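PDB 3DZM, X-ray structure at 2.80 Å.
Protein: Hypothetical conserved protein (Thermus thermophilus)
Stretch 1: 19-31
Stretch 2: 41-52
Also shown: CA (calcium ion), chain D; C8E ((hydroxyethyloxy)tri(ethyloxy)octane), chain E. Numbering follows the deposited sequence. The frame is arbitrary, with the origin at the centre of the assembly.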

# COMPACT_ATOMS: atom_id res chain seq x y z
N PHE A 19 8.24 2.22 -4.94
CA PHE A 19 8.04 1.08 -4.04
C PHE A 19 7.10 1.41 -2.85
O PHE A 19 7.24 2.45 -2.19
N TYR A 20 6.10 0.56 -2.66
CA TYR A 20 5.22 0.58 -1.51
C TYR A 20 4.92 -0.83 -1.07
O TYR A 20 3.79 -1.26 -1.11
N GLY A 21 5.94 -1.56 -0.66
CA GLY A 21 5.76 -2.96 -0.35
C GLY A 21 5.62 -3.82 -1.58
O GLY A 21 5.18 -4.96 -1.51
N GLY A 22 6.03 -3.26 -2.71
CA GLY A 22 5.76 -3.84 -4.01
C GLY A 22 5.81 -2.70 -4.97
O GLY A 22 5.74 -1.57 -4.53
N PHE A 23 5.95 -2.98 -6.27
CA PHE A 23 5.89 -1.90 -7.27
C PHE A 23 4.44 -1.44 -7.51
O PHE A 23 3.48 -2.21 -7.36
N GLY A 24 4.30 -0.18 -7.87
CA GLY A 24 2.98 0.38 -8.08
C GLY A 24 3.15 1.86 -8.30
O GLY A 24 4.21 2.29 -8.74
N GLY A 25 2.11 2.64 -8.00
CA GLY A 25 2.22 4.07 -8.14
C GLY A 25 1.25 4.77 -7.25
O GLY A 25 0.51 4.10 -6.48
N GLN A 26 1.27 6.11 -7.28
CA GLN A 26 0.21 6.88 -6.64
C GLN A 26 -0.21 8.13 -7.39
O GLN A 26 0.58 8.73 -8.10
N LEU A 27 -1.47 8.50 -7.20
CA LEU A 27 -2.03 9.77 -7.66
C LEU A 27 -2.48 10.57 -6.45
O LEU A 27 -3.06 10.03 -5.50
N ALA A 28 -2.20 11.86 -6.46
CA ALA A 28 -2.55 12.69 -5.31
C ALA A 28 -2.90 14.09 -5.75
O ALA A 28 -2.52 14.53 -6.84
N VAL A 29 -3.67 14.77 -4.90
CA VAL A 29 -3.88 16.20 -5.02
C VAL A 29 -3.22 16.83 -3.81
O VAL A 29 -3.35 16.33 -2.70
N VAL A 30 -2.46 17.89 -4.05
CA VAL A 30 -1.79 18.66 -2.99
C VAL A 30 -2.32 20.08 -2.96
O VAL A 30 -2.56 20.68 -3.99
N ALA A 31 -2.45 20.63 -1.77
CA ALA A 31 -2.84 22.02 -1.63
C ALA A 31 -1.82 22.66 -0.73
O ALA A 31 -1.52 22.15 0.33
N GLY A 41 0.75 22.42 4.16
CA GLY A 41 0.42 21.73 2.94
C GLY A 41 -0.41 20.54 3.33
O GLY A 41 -0.24 20.02 4.41
N VAL A 42 -1.32 20.14 2.45
CA VAL A 42 -2.13 18.93 2.63
C VAL A 42 -2.08 18.13 1.34
O VAL A 42 -2.13 18.70 0.26
N ARG A 43 -1.88 16.82 1.45
CA ARG A 43 -1.88 15.93 0.29
C ARG A 43 -2.88 14.79 0.52
O ARG A 43 -2.81 14.13 1.56
N LEU A 44 -3.82 14.58 -0.42
CA LEU A 44 -4.65 13.36 -0.43
C LEU A 44 -4.21 12.53 -1.61
O LEU A 44 -4.08 13.06 -2.70
N GLY A 45 -4.02 11.24 -1.40
CA GLY A 45 -3.46 10.42 -2.45
C GLY A 45 -3.98 9.02 -2.43
O GLY A 45 -4.41 8.53 -1.39
N VAL A 46 -3.95 8.37 -3.59
CA VAL A 46 -4.31 6.96 -3.65
C VAL A 46 -3.18 6.19 -4.28
O VAL A 46 -2.58 6.66 -5.24
N GLY A 47 -2.85 5.04 -3.69
CA GLY A 47 -1.81 4.18 -4.22
C GLY A 47 -2.30 2.80 -4.61
O GLY A 47 -3.15 2.21 -3.92
N PHE A 48 -1.81 2.29 -5.73
CA PHE A 48 -1.97 0.88 -6.08
C PHE A 48 -0.59 0.29 -6.15
O PHE A 48 0.32 0.92 -6.73
N ALA A 49 -0.40 -0.91 -5.58
CA ALA A 49 0.89 -1.60 -5.72
C ALA A 49 0.64 -3.07 -5.69
O ALA A 49 -0.32 -3.51 -5.07
N THR A 50 1.52 -3.83 -6.33
CA THR A 50 1.55 -5.28 -6.16
C THR A 50 2.01 -5.63 -4.77
O THR A 50 2.72 -4.88 -4.12
N SER A 51 1.65 -6.82 -4.33
CA SER A 51 2.09 -7.26 -3.04
C SER A 51 2.08 -8.75 -3.05
O SER A 51 1.45 -9.36 -3.87
N ASP A 52 2.79 -9.33 -2.11
CA ASP A 52 2.85 -10.76 -1.95
C ASP A 52 1.77 -11.16 -0.94
O ASP A 52 1.59 -10.49 0.07

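The two stretches are neighbouring antiparallel strands, so their side chains do not interdigitate between two layers; they lie beside one another on the two faces of a sheet. The apolar centre is the face that carries L27, V29, A31, V42, L44, V46 and F48. Here the hydrogen-bonded pairs set side chains abreast. V29, with chi1 in p, brings CG1 to 4.0 Å from CB of L44, whose own rotamer is m, p. One pair along, L27 (m, t) lies beside V46 (p), with CB of L27 4.4 Å from V46 CG1. Valine, branched at CB, and leucine, branched at CG, suit such places, since they cover the backbone between them with hydrocarbon and ask for no polar partner. Beneath each pair the main chain closes a ring of two bonds: V29 N donates to L44 O at 2.8 Å and L44 N returns to V29 O at 2.9 Å. A31 and V42 (t) continue the row, and F48 (m) ends it beside G25, where no side chain faces the ring. Much of this face is exposed, and its apolar character is therefore not that of a closed protein core.

The other face is more buried and is built around small residues. The CB of A28 sits 3.6 Å from G45 CA and 3.7 Å from R43 CG, so a methyl group fills the space beside the bare glycine. At G45 a CB would lie only 2.6 Å from Q26 OE1, and at G24 one would fall 1.9 Å from F48 O; glycine lets the strands draw together there, with CA of G24 just 3.7 Å from CA of A49. A49 in turn directs its CB to 3.9 Å from G22 O and 4.3 Å from Y20 CB, a snug fit for a single methyl. Y20 itself is t.

Longer polar chains share this face. R43 runs t, t, p, and its aliphatic part packs against the alanine and against V30 (t), whose CG2 is 4.1 Å from R43 CG. Q26 adopts p at chi1, with chi2 between wells, and its NE2 comes to 3.8 Å from R43 NH1, obliquely to the guanidinium and without a hydrogen bond. Both groups find polar partners elsewhere in the structure, while the hydrocarbon of their chains packs here.

At the far end the contact turns polar. T50 (m) adds a weak bond from OG1 to F23 O at 3.4 Å, beside the stronger bond from its N to the same oxygen at 2.7 Å. F23 (t) points its CB away. One water donates to both Y20 O (2.7 Å) and T50 O (2.8 Å), linking carbonyls that cannot bond each other. Beyond it, S51 (t) shares a hydrogen bond between its OG and C8E O21 at 2.7 Å, and D52 (t) leaves the contact to bind calcium, OD1 lying 2.9 Å from the ion.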

# COMPACT_ATOMS: atom_id res chain seq x y z
CB PHE A 19 9.39 0.48 -3.64
CG PHE A 19 9.28 -0.70 -2.71
CD1 PHE A 19 9.49 -2.00 -3.20
CD2 PHE A 19 8.99 -0.53 -1.35
CE1 PHE A 19 9.41 -3.09 -2.35
CE2 PHE A 19 8.91 -1.62 -0.50
CZ PHE A 19 9.11 -2.90 -1.00
CB TYR A 20 3.93 1.31 -1.78
CG TYR A 20 3.17 1.66 -0.52
CD1 TYR A 20 3.55 2.77 0.24
CD2 TYR A 20 2.13 0.85 -0.06
CE1 TYR A 20 2.89 3.08 1.41
CE2 TYR A 20 1.45 1.18 1.12
CZ TYR A 20 1.84 2.29 1.85
OH TYR A 20 1.21 2.63 3.02
CB PHE A 23 6.56 -2.28 -8.57
CG PHE A 23 6.75 -1.11 -9.51
CD1 PHE A 23 7.87 -0.27 -9.39
CD2 PHE A 23 5.81 -0.85 -10.52
CE1 PHE A 23 8.06 0.82 -10.26
CE2 PHE A 23 5.98 0.24 -11.38
CZ PHE A 23 7.11 1.07 -11.25
CB GLN A 26 0.51 7.19 -5.16
CG GLN A 26 1.39 8.35 -4.96
CD GLN A 26 0.87 9.32 -3.90
OE1 GLN A 26 0.16 8.95 -2.93
NE2 GLN A 26 1.25 10.59 -4.07
CB LEU A 27 -3.23 9.50 -8.56
CG LEU A 27 -2.81 9.35 -10.01
CD1 LEU A 27 -3.75 8.41 -10.73
CD2 LEU A 27 -2.80 10.71 -10.62
CB ALA A 28 -1.42 12.72 -4.24
CB VAL A 29 -5.39 16.58 -5.16
CG1 VAL A 29 -6.23 16.00 -4.00
CG2 VAL A 29 -5.57 18.09 -5.24
CB VAL A 30 -0.32 18.84 -3.31
CG1 VAL A 30 0.40 19.40 -2.09
CG2 VAL A 30 0.29 17.54 -3.78
CB ALA A 31 -4.21 22.10 -1.03
CB VAL A 42 -3.55 19.30 3.01
CG1 VAL A 42 -4.44 18.13 2.92
CG2 VAL A 42 -3.54 19.83 4.43
CB ARG A 43 -0.47 15.40 0.00
CG ARG A 43 -0.44 14.42 -1.16
CD ARG A 43 0.92 13.99 -1.57
NE ARG A 43 1.63 13.41 -0.45
CZ ARG A 43 2.81 12.83 -0.55
NH1 ARG A 43 3.38 12.76 -1.73
NH2 ARG A 43 3.41 12.34 0.53
CB LEU A 44 -6.11 13.66 -0.71
CG LEU A 44 -7.10 14.09 0.33
CD1 LEU A 44 -6.52 15.26 1.06
CD2 LEU A 44 -8.32 14.52 -0.42
CB VAL A 46 -5.68 6.73 -4.34
CG1 VAL A 46 -5.69 7.31 -5.71
CG2 VAL A 46 -5.98 5.28 -4.38
CB PHE A 48 -2.62 0.72 -7.44
CG PHE A 48 -3.94 1.40 -7.57
CD1 PHE A 48 -5.11 0.71 -7.26
CD2 PHE A 48 -4.03 2.73 -7.99
CE1 PHE A 48 -6.37 1.34 -7.37
CE2 PHE A 48 -5.28 3.36 -8.11
CZ PHE A 48 -6.45 2.66 -7.80
CB ALA A 49 1.87 -1.22 -4.59
CB THR A 50 2.59 -5.95 -7.04
OG1 THR A 50 2.57 -5.36 -8.34
CG2 THR A 50 2.29 -7.43 -7.17
CB SER A 51 1.18 -6.71 -1.93
OG SER A 51 1.21 -7.55 -0.79
CB ASP A 52 4.28 -11.10 -1.51
CG ASP A 52 4.39 -12.37 -0.76
OD1 ASP A 52 3.40 -13.12 -0.73
OD2 ASP A 52 5.47 -12.61 -0.19
CA CA D . 4.66 -15.45 -1.90
C1 C8E E . 12.89 -0.06 7.68
C2 C8E E . 11.59 -0.24 8.47
C3 C8E E . 11.20 -1.71 8.69
C4 C8E E . 11.29 -2.13 10.17
C5 C8E E . 10.41 -3.33 10.55
C6 C8E E . 11.13 -4.68 10.70
C7 C8E E . 10.75 -5.69 9.62
C8 C8E E . 9.56 -5.18 8.78
O9 C8E E . 8.71 -6.19 8.27
C10 C8E E . 7.43 -6.18 8.89
C11 C8E E . 6.34 -6.79 8.01
O12 C8E E . 5.66 -5.79 7.28
C13 C8E E . 4.97 -6.30 6.15
C14 C8E E . 4.86 -5.28 5.01
O15 C8E E . 5.39 -5.83 3.82
C16 C8E E . 5.54 -4.87 2.79
C17 C8E E . 4.17 -4.52 2.20
O18 C8E E . 3.85 -5.34 1.09
C19 C8E E . 3.34 -6.59 1.48
C20 C8E E . 2.10 -6.33 2.33
O21 C8E E . 0.96 -6.22 1.51
O HOH W 1 2.22 -3.38 -1.86